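Putative transcriptional coactivator P15 (Enterobacteria phage t5, PDB 4BG7) probably binds DNA as a dimeric phage homolog of the eukaryotic transcription coactivator PC4 and is implicated in recombination-dependent DNA replication. Local coordinates at residues F77-I80 with L81-E85. Sequence-based numbering, arbitrary orientation.
Sequences FTQI and LSESE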
# COMPACT_ATOMS: atom_id res chain seq x y z
N PHE A 77 6.96 2.02 -6.46
CA PHE A 77 7.65 1.55 -5.26
C PHE A 77 9.10 1.11 -5.57
O PHE A 77 10.08 1.50 -4.88
CB PHE A 77 6.84 0.42 -4.66
CG PHE A 77 7.35 -0.11 -3.32
CD1 PHE A 77 7.80 0.71 -2.34
CD2 PHE A 77 7.30 -1.44 -3.07
CE1 PHE A 77 8.22 0.21 -1.13
CE2 PHE A 77 7.67 -1.94 -1.83
CZ PHE A 77 8.16 -1.11 -0.89
N THR A 78 9.29 0.36 -6.64
CA THR A 78 10.65 -0.01 -7.03
C THR A 78 11.42 1.19 -7.51
O THR A 78 12.62 1.23 -7.33
CB THR A 78 10.75 -1.16 -8.06
OG1 THR A 78 10.01 -0.84 -9.22
CG2 THR A 78 10.25 -2.44 -7.49
N GLN A 79 10.77 2.20 -8.06
CA GLN A 79 11.47 3.39 -8.49
C GLN A 79 12.00 4.21 -7.30
O GLN A 79 13.12 4.75 -7.34
CB GLN A 79 10.60 4.31 -9.31
CG GLN A 79 11.27 5.63 -9.65
CD GLN A 79 10.65 6.33 -10.81
OE1 GLN A 79 10.53 5.76 -11.90
NE2 GLN A 79 10.22 7.59 -10.57
N ILE A 80 11.16 4.35 -6.28
CA ILE A 80 11.52 5.13 -5.11
C ILE A 80 12.70 4.40 -4.47
O ILE A 80 13.69 5.05 -4.04
CB ILE A 80 10.30 5.33 -4.12
CG1 ILE A 80 9.37 6.40 -4.71
CG2 ILE A 80 10.82 5.70 -2.72
CD1 ILE A 80 8.01 6.54 -4.04
N LEU A 81 12.63 3.08 -4.40
CA LEU A 81 13.71 2.32 -3.81
C LEU A 81 15.02 2.46 -4.59
O LEU A 81 16.11 2.54 -3.97
CB LEU A 81 13.36 0.86 -3.58
CG LEU A 81 12.17 0.61 -2.57
CD1 LEU A 81 11.86 -0.87 -2.62
CD2 LEU A 81 12.51 1.08 -1.16
N SER A 82 14.93 2.44 -5.92
CA SER A 82 16.13 2.65 -6.79
C SER A 82 16.78 3.99 -6.58
O SER A 82 17.99 4.08 -6.43
CB SER A 82 15.70 2.57 -8.28
OG SER A 82 15.37 1.21 -8.48
N GLU A 83 15.99 5.06 -6.62
CA GLU A 83 16.49 6.39 -6.35
C GLU A 83 17.16 6.51 -4.96
O GLU A 83 18.20 7.15 -4.80
CB GLU A 83 15.39 7.39 -6.51
CG GLU A 83 15.16 7.66 -7.98
CD GLU A 83 13.95 8.52 -8.23
OE1 GLU A 83 13.87 9.62 -7.62
OE2 GLU A 83 13.06 8.09 -9.02
N SER A 84 16.60 5.80 -3.98
CA SER A 84 17.26 5.62 -2.69
C SER A 84 18.45 4.68 -2.73
O SER A 84 19.15 4.55 -1.74
CB SER A 84 16.26 5.14 -1.67
OG SER A 84 15.21 6.13 -1.60
N GLU A 85 18.66 3.99 -3.86
CA GLU A 85 19.80 3.05 -4.02
C GLU A 85 19.79 1.89 -3.05
O GLU A 85 20.85 1.35 -2.62
CB GLU A 85 21.16 3.83 -3.97
CG GLU A 85 21.09 5.03 -4.92
CD GLU A 85 22.39 5.78 -5.01
OE1 GLU A 85 23.25 5.49 -4.18
OE2 GLU A 85 22.55 6.61 -5.91
O HOH W 1 13.79 7.69 -3.12
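Leu81 lays its CD1 methyl over one face of the Phe77 ring, offset toward the rim. This CH-pi contact spans one helical turn, with CD1 4.2 Å from the ring centroid of Phe77. Phe77 turns its CG anti to the backbone N (chi1 -175°), which swings the ring outward, and Leu81 leans its CD1 back over it. Both lie in the C-terminal part of helix 67-83, which follows the four-stranded antiparallel sheet. Here Leu81 packs on Leu87 and Val90 of helix 87-98, and Phe77 on Met41 of the second subunit of the dimer.

The backbone follows the alpha-helical i to i+4 pattern. Glu83 N donates to Gln79 O at 3.0 Å in a nearly straight bond (178°). Thr78 O accepts from Ser82 N and Ser82 OG, each at 3.0 Å, from opposite faces of the carbonyl plane. With OG beside its own backbone N, Ser82 bends its hydroxyl back to this carbonyl.

Gln79 and Glu83 run side by side in the same direction. Glu83 OE2 comes within 3.1 Å of Gln79 CG, and the amide and carboxylate planes are 38° apart. Glu83 OE1 is hydrogen-bonded to Gln16 of the second subunit.

At the helix end, Ile80 O accepts from Ser84 N and from a water 2.8 Å away. The same water lies 2.6 Å from Ser84 OG, which also bonds Tyr65 of the second subunit. Glu85 takes a positive phi, and its N donates to Ser82 O at 2.7 Å, one of the two bonds back into the last turn that make this a Schellman motif.

The chemistry divides: Leu81 and Phe77 give the helix an apolar side, whereas the Ser82 hydroxyl adds a second donor at Thr78 O and the water adds one at Ile80 O.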